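Local coordinates for protein 6-phosphogluconate dehydratase (Shewanella oneidensis, PDB 2GP4) that probably catalyses the dehydration of 6-phosphogluconate to 2-keto-3-deoxy-6-phosphogluconate, here in a form without its iron-sulfur cluster, at residues F375-L380 / Y396-Y401; A349-A354 / A383-E388; H544-A549 / S612-G617. One frame throughout, in Å; residues are numbered along the deposited sequence.

Contact 1: residues F375-L380 / Y396-Y401; sequences FLIKEL and YGLRRY
Lys-378 and Arg-399, in touch across the contact, share one carboxylate: NZ of Lys-378 forms a salt bridge to Asp-382 OD2, and NH1 of Arg-399 forms one to OD1. The acid belongs to helix 372-383, which also carries Ile-377 and Lys-378; the opposing residues Leu-398 to Tyr-401 form a 3-10 turn, so this is a helix packed against a short 3-10 segment. Gathered round Asp-382, NZ of Lys-378 and NH1 of Arg-399 lie 5.4 Å apart. The arginine starts out facing away from the helix, and bends at chi2 (58°) and chi3 (86°) bring its guanidinium back. There the CG methylene of Lys-378 meets the guanidinium edge in its plane, 3.9 Å from Arg-399 NH1.

The apolar half centres on Ile-377, whose two branches divide the work. CG2 faces Leu-398 CD2 at 4.3 Å, while CD1 lies 4.0 Å from Tyr-401 CB. Ile-377 and Tyr-401 run side by side in the same direction; the phenol ring then leads away from the helix, and its hydroxyl is hydrogen-bonded to Gln-260 O. Within the 3-10 turn, Tyr-401 N bonds to Leu-398 O at 2.8 Å.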
loop_
_atom_site.group_PDB
_atom_site.type_symbol
_atom_site.label_atom_id
_atom_site.label_comp_id
_atom_site.label_asym_id
_atom_site.label_seq_id
_atom_site.Cartn_x
_atom_site.Cartn_y
_atom_site.Cartn_z
ATOM N N PHE A 375 9.396 13.919 -11.101
ATOM C CA PHE A 375 8.492 15.069 -11.155
ATOM C C PHE A 375 7.581 15.118 -9.929
ATOM O O PHE A 375 7.468 16.155 -9.281
ATOM C CB PHE A 375 7.663 15.068 -12.444
ATOM C CG PHE A 375 6.640 16.163 -12.505
ATOM C CD1 PHE A 375 7.003 17.456 -12.866
ATOM C CD2 PHE A 375 5.310 15.906 -12.199
ATOM C CE1 PHE A 375 6.059 18.476 -12.922
ATOM C CE2 PHE A 375 4.358 16.918 -12.253
ATOM C CZ PHE A 375 4.734 18.209 -12.620
ATOM N N LEU A 376 6.936 13.993 -9.624
ATOM C CA LEU A 376 6.014 13.898 -8.498
ATOM C C LEU A 376 6.692 14.312 -7.196
ATOM O O LEU A 376 6.129 15.068 -6.406
ATOM C CB LEU A 376 5.488 12.466 -8.358
ATOM C CG LEU A 376 4.290 12.257 -7.433
ATOM C CD1 LEU A 376 3.087 11.861 -8.258
ATOM C CD2 LEU A 376 4.600 11.187 -6.408
ATOM N N ILE A 377 7.907 13.812 -6.988
ATOM C CA ILE A 377 8.645 14.066 -5.753
ATOM C C ILE A 377 9.090 15.524 -5.651
ATOM O O ILE A 377 9.053 16.095 -4.570
ATOM C CB ILE A 377 9.800 13.048 -5.554
ATOM C CG1 ILE A 377 9.214 11.680 -5.171
ATOM C CG2 ILE A 377 10.788 13.518 -4.490
ATOM C CD1 ILE A 377 10.225 10.552 -5.097
ATOM N N LYS A 378 9.469 16.133 -6.772
ATOM C CA LYS A 378 9.827 17.553 -6.772
ATOM C C LYS A 378 8.630 18.431 -6.390
ATOM O O LYS A 378 8.751 19.318 -5.538
ATOM C CB LYS A 378 10.402 17.990 -8.120
ATOM C CG LYS A 378 10.773 19.470 -8.168
ATOM C CD LYS A 378 11.052 19.958 -9.578
ATOM C CE LYS A 378 11.523 21.404 -9.557
ATOM N NZ LYS A 378 10.391 22.339 -9.342
ATOM N N GLU A 379 7.486 18.162 -7.018
ATOM C CA GLU A 379 6.237 18.868 -6.735
ATOM C C GLU A 379 5.835 18.786 -5.266
ATOM O O GLU A 379 5.511 19.807 -4.646
ATOM C CB GLU A 379 5.104 18.327 -7.607
ATOM C CG GLU A 379 5.172 18.778 -9.049
ATOM C CD GLU A 379 4.892 20.258 -9.199
ATOM O OE1 GLU A 379 3.803 20.700 -8.775
ATOM O OE2 GLU A 379 5.761 20.977 -9.737
ATOM N N LEU A 380 5.856 17.577 -4.712
ATOM C CA LEU A 380 5.454 17.389 -3.328
ATOM C C LEU A 380 6.444 18.061 -2.368
ATOM O O LEU A 380 6.031 18.726 -1.413
ATOM C CB LEU A 380 5.251 15.905 -3.012
ATOM C CG LEU A 380 4.124 15.206 -3.786
ATOM C CD1 LEU A 380 4.253 13.695 -3.661
ATOM C CD2 LEU A 380 2.731 15.681 -3.348
ATOM N N TYR A 396 21.941 11.592 2.161
ATOM C CA TYR A 396 21.028 12.459 2.891
ATOM C C TYR A 396 20.301 13.441 1.972
ATOM O O TYR A 396 20.871 13.928 0.992
ATOM C CB TYR A 396 21.778 13.210 3.994
ATOM C CG TYR A 396 20.875 13.993 4.921
ATOM C CD1 TYR A 396 20.114 13.347 5.890
ATOM C CD2 TYR A 396 20.777 15.379 4.819
ATOM C CE1 TYR A 396 19.277 14.057 6.730
ATOM C CE2 TYR A 396 19.948 16.102 5.662
ATOM C CZ TYR A 396 19.200 15.433 6.615
ATOM O OH TYR A 396 18.377 16.146 7.460
ATOM N N GLY A 397 19.041 13.715 2.298
ATOM C CA GLY A 397 18.224 14.668 1.552
ATOM C C GLY A 397 17.387 14.021 0.463
ATOM O O GLY A 397 17.931 13.423 -0.468
ATOM N N LEU A 398 16.063 14.151 0.572
ATOM C CA LEU A 398 15.141 13.528 -0.391
ATOM C C LEU A 398 15.186 14.133 -1.797
ATOM O O LEU A 398 14.756 13.493 -2.753
ATOM C CB LEU A 398 13.698 13.514 0.134
ATOM C CG LEU A 398 12.741 12.575 -0.621
ATOM C CD1 LEU A 398 13.086 11.105 -0.388
ATOM C CD2 LEU A 398 11.291 12.856 -0.278
ATOM N N ARG A 399 15.715 15.351 -1.914
ATOM C CA ARG A 399 15.873 16.042 -3.199
ATOM C C ARG A 399 16.704 15.221 -4.198
ATOM O O ARG A 399 16.626 15.448 -5.414
ATOM C CB ARG A 399 16.493 17.425 -2.970
ATOM C CG ARG A 399 16.187 18.491 -4.021
ATOM C CD ARG A 399 14.691 18.769 -4.201
ATOM N NE ARG A 399 14.125 19.759 -3.283
ATOM C CZ ARG A 399 13.035 20.485 -3.553
ATOM N NH1 ARG A 399 12.407 20.363 -4.718
ATOM N NH2 ARG A 399 12.572 21.350 -2.666
ATOM N N ARG A 400 17.471 14.256 -3.679
ATOM C CA ARG A 400 18.229 13.303 -4.499
ATOM C C ARG A 400 17.314 12.441 -5.368
ATOM O O ARG A 400 17.733 11.911 -6.405
ATOM C CB ARG A 400 19.070 12.377 -3.620
ATOM C CG ARG A 400 20.218 13.038 -2.919
ATOM C CD ARG A 400 20.869 12.076 -1.933
ATOM N NE ARG A 400 21.935 12.731 -1.179
ATOM C CZ ARG A 400 23.179 12.900 -1.622
ATOM N NH1 ARG A 400 23.536 12.465 -2.825
ATOM N NH2 ARG A 400 24.072 13.508 -0.858
ATOM N N TYR A 401 16.065 12.301 -4.935
ATOM C CA TYR A 401 15.092 11.488 -5.648
ATOM C C TYR A 401 14.332 12.258 -6.724
ATOM O O TYR A 401 13.455 11.709 -7.387
ATOM C CB TYR A 401 14.171 10.759 -4.656
ATOM C CG TYR A 401 14.876 9.581 -4.049
ATOM C CD1 TYR A 401 15.798 9.754 -3.020
ATOM C CD2 TYR A 401 14.674 8.299 -4.544
ATOM C CE1 TYR A 401 16.478 8.681 -2.483
ATOM C CE2 TYR A 401 15.349 7.210 -4.010
ATOM C CZ TYR A 401 16.252 7.408 -2.979
ATOM O OH TYR A 401 16.932 6.340 -2.434
#

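Contact 2: residues A349-A354 / A383-E388; sequences AVPLLA and AGLLHE
Neither backbone is regular where Ala-349 and Pro-351 meet Leu-385: the proline lies in an extended conformation (psi 155°), Leu-385 comes just beyond the glycine that ends a helix, and no hydrogen bond joins the two segments. Both close approaches come from one forked side chain, that of Leu-385. It holds CG beside its own backbone N (chi1 -65°), and from there its two methyl groups reach separate targets. CD1 of Leu-385 comes up against the CD methylene of Pro-351 at 3.6 Å, the ring carbon bonded to the proline N. CD2 of Leu-385 lies 3.7 Å from the carbonyl oxygen of Ala-349, a van der Waals approach to a polar atom. These two targets are themselves neighbours, with Ala-349 O and Pro-351 CD 3.4 Å apart, so the fork sits across a single short strip of backbone and ring. Ala-349 also directs its CB toward the leucine, but more loosely, at 4.7 Å from Leu-385 CD2.

What places the leucine here is a Schellman motif closing helix 372-383. Gly-384 leaves the helix with a positive phi of 77°. The probable bond from Leu-385 N back to Leu-380 O is consistent with one of the two bonds into the last turn that, with the positive phi, define the motif. The chain then departs toward strand 391-392, while the proline side belongs to the loop linking helix 340-347 to helix 364-370.

Further apolar groups surround the pair. Leu-385 also packs on Leu-380 and on Val-25 of helix 23-51, and Pro-351 on Pro-433. Val-350 turns to Val-312 and Leu-315 of helix 304-316, the helix whose Asn-309 OD1 accepts a hydrogen bond from His-387 N.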
loop_
_atom_site.group_PDB
_atom_site.type_symbol
_atom_site.label_atom_id
_atom_site.label_comp_id
_atom_site.label_asym_id
_atom_site.label_seq_id
_atom_site.Cartn_x
_atom_site.Cartn_y
_atom_site.Cartn_z
ATOM N N ALA A 349 -5.032 16.980 2.834
ATOM C CA ALA A 349 -3.990 17.924 2.425
ATOM C C ALA A 349 -3.218 17.507 1.164
ATOM O O ALA A 349 -2.536 18.328 0.556
ATOM C CB ALA A 349 -3.030 18.177 3.573
ATOM N N VAL A 350 -3.318 16.238 0.774
ATOM C CA VAL A 350 -2.519 15.733 -0.342
ATOM C C VAL A 350 -3.328 15.695 -1.641
ATOM O O VAL A 350 -4.294 14.948 -1.743
ATOM C CB VAL A 350 -1.912 14.333 -0.041
ATOM C CG1 VAL A 350 -1.056 13.846 -1.209
ATOM C CG2 VAL A 350 -1.088 14.369 1.236
ATOM N N PRO A 351 -2.923 16.495 -2.643
ATOM C CA PRO A 351 -3.640 16.473 -3.919
ATOM C C PRO A 351 -3.423 15.162 -4.676
ATOM O O PRO A 351 -2.416 14.475 -4.454
ATOM C CB PRO A 351 -3.017 17.640 -4.697
ATOM C CG PRO A 351 -1.648 17.786 -4.118
ATOM C CD PRO A 351 -1.793 17.443 -2.659
ATOM N N LEU A 352 -4.374 14.819 -5.542
ATOM C CA LEU A 352 -4.199 13.722 -6.478
ATOM C C LEU A 352 -3.450 14.236 -7.707
ATOM O O LEU A 352 -3.880 15.194 -8.354
ATOM C CB LEU A 352 -5.547 13.110 -6.876
ATOM C CG LEU A 352 -5.500 11.928 -7.847
ATOM C CD1 LEU A 352 -4.862 10.684 -7.187
ATOM C CD2 LEU A 352 -6.891 11.615 -8.395
ATOM N N LEU A 353 -2.335 13.583 -8.018
ATOM C CA LEU A 353 -1.397 14.052 -9.031
ATOM C C LEU A 353 -1.204 13.080 -10.205
ATOM O O LEU A 353 -0.643 13.455 -11.232
ATOM C CB LEU A 353 -0.047 14.348 -8.367
ATOM C CG LEU A 353 0.353 15.789 -8.009
ATOM C CD1 LEU A 353 -0.818 16.694 -7.624
ATOM C CD2 LEU A 353 1.447 15.799 -6.937
ATOM N N ALA A 354 -1.662 11.838 -10.055
ATOM C CA ALA A 354 -1.441 10.824 -11.090
ATOM C C ALA A 354 -2.659 9.959 -11.382
ATOM O O ALA A 354 -3.385 9.572 -10.471
ATOM C CB ALA A 354 -0.243 9.945 -10.733
ATOM N N ALA A 383 5.924 21.808 -2.421
ATOM C CA ALA A 383 4.697 22.187 -1.719
ATOM C C ALA A 383 4.793 22.017 -0.201
ATOM O O ALA A 383 3.914 22.467 0.537
ATOM C CB ALA A 383 3.502 21.414 -2.275
ATOM N N GLY A 384 5.865 21.380 0.261
ATOM C CA GLY A 384 6.021 21.057 1.672
ATOM C C GLY A 384 5.178 19.857 2.057
ATOM O O GLY A 384 4.742 19.737 3.203
ATOM N N LEU A 385 4.949 18.964 1.097
ATOM C CA LEU A 385 4.140 17.772 1.345
ATOM C C LEU A 385 4.981 16.522 1.619
ATOM O O LEU A 385 4.466 15.525 2.137
ATOM C CB LEU A 385 3.118 17.549 0.218
ATOM C CG LEU A 385 2.040 18.638 0.106
ATOM C CD1 LEU A 385 1.301 18.559 -1.213
ATOM C CD2 LEU A 385 1.066 18.624 1.289
ATOM N N LEU A 386 6.267 16.584 1.283
ATOM C CA LEU A 386 7.215 15.540 1.658
ATOM C C LEU A 386 8.313 16.115 2.525
ATOM O O LEU A 386 8.826 17.199 2.243
ATOM C CB LEU A 386 7.858 14.895 0.424
ATOM C CG LEU A 386 7.033 14.018 -0.515
ATOM C CD1 LEU A 386 7.818 13.734 -1.789
ATOM C CD2 LEU A 386 6.632 12.733 0.175
ATOM N N HIS A 387 8.678 15.385 3.573
ATOM C CA HIS A 387 9.843 15.734 4.389
ATOM C C HIS A 387 11.118 15.555 3.573
ATOM O O HIS A 387 11.364 14.478 3.035
ATOM C CB HIS A 387 9.898 14.859 5.645
ATOM C CG HIS A 387 8.748 15.067 6.582
ATOM N ND1 HIS A 387 8.669 16.148 7.436
ATOM C CD2 HIS A 387 7.636 14.329 6.808
ATOM C CE1 HIS A 387 7.558 16.067 8.146
ATOM N NE2 HIS A 387 6.914 14.971 7.786
ATOM N N GLU A 388 11.919 16.613 3.478
ATOM C CA GLU A 388 13.172 16.580 2.724
ATOM C C GLU A 388 14.334 16.080 3.570
ATOM O O GLU A 388 15.285 15.478 3.053
ATOM C CB GLU A 388 13.516 17.968 2.184
ATOM C CG GLU A 388 14.555 17.926 1.064
ATOM C CD GLU A 388 15.265 19.242 0.854
ATOM O OE1 GLU A 388 14.583 20.268 0.608
ATOM O OE2 GLU A 388 16.516 19.243 0.916
#

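Contact 3: residues H544-A549 / S612-G617; sequences HLTPEA and SSPETG
Strand 541-546, an inner strand of the mixed sheet between 448-453 and 524-528, here meets a 3-10 turn formed by Pro-614 to Thr-616. The chain turns a corner at His-544, whose positive phi (63°) marks the change of direction. Pro-614 enters beside this corner: its CB lies 3.8 Å from CB of His-544, and the two side chains cross at a slant. Met-325 and Trp-340, from two helices, touch both His-544 and Pro-614.

Thr-546 works with both branches. CG2, anti to the backbone N, packs on CB of Ser-613 at 3.7 Å. OG1 passes alongside the proline ring, 3.6 Å from CD of Pro-614, and donates back to the carbonyl of His-544 (OG1 to O 2.7 Å), tilted 29° from the carbonyl plane. It also accepts a hydrogen bond from a water, 2.7 Å from OG1, and the same water accepts one from the Glu-615 amide, its oxygen 2.8 Å from Glu-615 N.

No direct hydrogen bond spans the segments, so this water supplies their polar connection. Because the threonine proton is committed to His-544 O, OG1 faces the water as an acceptor; the water in turn accepts from the Glu-615 amide, which gives the relay one consistent donor-acceptor direction from Glu-615 N to His-544 O.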
loop_
_atom_site.group_PDB
_atom_site.type_symbol
_atom_site.label_atom_id
_atom_site.label_comp_id
_atom_site.label_asym_id
_atom_site.label_seq_id
_atom_site.Cartn_x
_atom_site.Cartn_y
_atom_site.Cartn_z
ATOM N N HIS A 544 -12.834 -2.735 4.987
ATOM C CA HIS A 544 -11.966 -3.011 6.146
ATOM C C HIS A 544 -12.698 -2.803 7.484
ATOM O O HIS A 544 -12.056 -2.613 8.521
ATOM C CB HIS A 544 -10.680 -2.154 6.103
ATOM C CG HIS A 544 -9.898 -2.285 4.832
ATOM N ND1 HIS A 544 -8.619 -1.799 4.694
ATOM C CD2 HIS A 544 -10.215 -2.848 3.640
ATOM C CE1 HIS A 544 -8.180 -2.052 3.473
ATOM N NE2 HIS A 544 -9.131 -2.689 2.814
ATOM N N LEU A 545 -14.032 -2.849 7.451
ATOM C CA LEU A 545 -14.847 -2.700 8.662
ATOM C C LEU A 545 -14.330 -3.563 9.811
ATOM O O LEU A 545 -14.034 -4.753 9.644
ATOM C CB LEU A 545 -16.333 -2.994 8.398
ATOM C CG LEU A 545 -17.279 -2.723 9.578
ATOM C CD1 LEU A 545 -17.164 -1.283 10.092
ATOM C CD2 LEU A 545 -18.725 -3.045 9.226
ATOM N N THR A 546 -14.229 -2.931 10.973
ATOM C CA THR A 546 -13.595 -3.503 12.137
ATOM C C THR A 546 -14.354 -3.029 13.378
ATOM O O THR A 546 -14.709 -1.842 13.471
ATOM C CB THR A 546 -12.103 -3.092 12.192
ATOM O OG1 THR A 546 -11.458 -3.499 10.975
ATOM C CG2 THR A 546 -11.381 -3.740 13.378
ATOM N N PRO A 547 -14.622 -3.955 14.328
ATOM C CA PRO A 547 -14.287 -5.393 14.302
ATOM C C PRO A 547 -15.019 -6.163 13.204
ATOM O O PRO A 547 -16.172 -5.852 12.895
ATOM C CB PRO A 547 -14.741 -5.886 15.686
ATOM C CG PRO A 547 -14.821 -4.665 16.532
ATOM C CD PRO A 547 -15.291 -3.589 15.590
ATOM N N GLU A 548 -14.345 -7.145 12.608
ATOM C CA GLU A 548 -14.963 -7.992 11.590
ATOM C C GLU A 548 -16.073 -8.856 12.195
ATOM O O GLU A 548 -16.232 -8.896 13.422
ATOM C CB GLU A 548 -13.921 -8.838 10.835
ATOM C CG GLU A 548 -13.190 -9.915 11.629
ATOM C CD GLU A 548 -12.301 -10.780 10.730
ATOM O OE1 GLU A 548 -11.068 -10.556 10.697
ATOM O OE2 GLU A 548 -12.833 -11.678 10.038
ATOM N N ALA A 549 -16.850 -9.516 11.335
ATOM C CA ALA A 549 -18.014 -10.288 11.782
ATOM C C ALA A 549 -17.657 -11.325 12.851
ATOM O O ALA A 549 -18.241 -11.319 13.936
ATOM C CB ALA A 549 -18.730 -10.936 10.597
ATOM N N SER A 612 -4.197 -9.390 13.052
ATOM C CA SER A 612 -4.750 -8.220 13.718
ATOM C C SER A 612 -5.678 -7.462 12.773
ATOM O O SER A 612 -5.872 -7.858 11.629
ATOM C CB SER A 612 -3.633 -7.320 14.264
ATOM O OG SER A 612 -2.935 -6.671 13.221
ATOM N N SER A 613 -6.272 -6.385 13.270
ATOM C CA SER A 613 -7.191 -5.571 12.493
ATOM C C SER A 613 -6.458 -4.897 11.331
ATOM O O SER A 613 -5.272 -4.573 11.455
ATOM C CB SER A 613 -7.770 -4.499 13.399
ATOM O OG SER A 613 -6.730 -3.643 13.844
ATOM N N PRO A 614 -7.154 -4.687 10.196
ATOM C CA PRO A 614 -6.596 -3.908 9.083
ATOM C C PRO A 614 -5.904 -2.599 9.499
ATOM O O PRO A 614 -4.834 -2.277 8.973
ATOM C CB PRO A 614 -7.826 -3.621 8.220
ATOM C CG PRO A 614 -8.704 -4.810 8.451
ATOM C CD PRO A 614 -8.500 -5.209 9.880
ATOM N N GLU A 615 -6.494 -1.868 10.442
ATOM C CA GLU A 615 -5.934 -0.593 10.910
ATOM C C GLU A 615 -4.603 -0.776 11.654
ATOM O O GLU A 615 -3.807 0.165 11.748
ATOM C CB GLU A 615 -6.957 0.158 11.776
ATOM C CG GLU A 615 -6.453 1.455 12.404
ATOM C CD GLU A 615 -7.566 2.360 12.907
ATOM O OE1 GLU A 615 -8.593 1.847 13.406
ATOM O OE2 GLU A 615 -7.403 3.595 12.812
ATOM N N THR A 616 -4.378 -1.979 12.188
ATOM C CA THR A 616 -3.124 -2.313 12.868
ATOM C C THR A 616 -2.215 -3.124 11.951
ATOM O O THR A 616 -1.194 -3.663 12.393
ATOM C CB THR A 616 -3.344 -3.066 14.214
ATOM O OG1 THR A 616 -4.185 -4.207 14.006
ATOM C CG2 THR A 616 -3.981 -2.141 15.263
ATOM N N GLY A 617 -2.601 -3.206 10.676
ATOM C CA GLY A 617 -1.766 -3.792 9.632
ATOM C C GLY A 617 -2.057 -5.237 9.279
ATOM O O GLY A 617 -1.356 -5.823 8.454
HETATM O O HOH W 1 -9.128 -2.235 11.304
#

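In the fold
From the N terminus, contact 2 opens first at 349-354, contact 1 opens at 375-380, and then contact 2 closes at 383-388 before contact 1 closes at 396-401. The two loops thus cross rather than nest. Helix 372-383 links them: contact 1 uses its side, contact 2 its C-terminal exit. They touch directly, with centres 11 Å apart, and a probable bond from Leu-398 N to Glu-388 O (2.9 Å) joins their closing segments. Contact 3 follows in series, closing a loop of 62 residues between the C-terminal sheet and the turn after helix 605-609. Its centre lies 33 Å from that of contact 1, on the opposite side of the chain's centre.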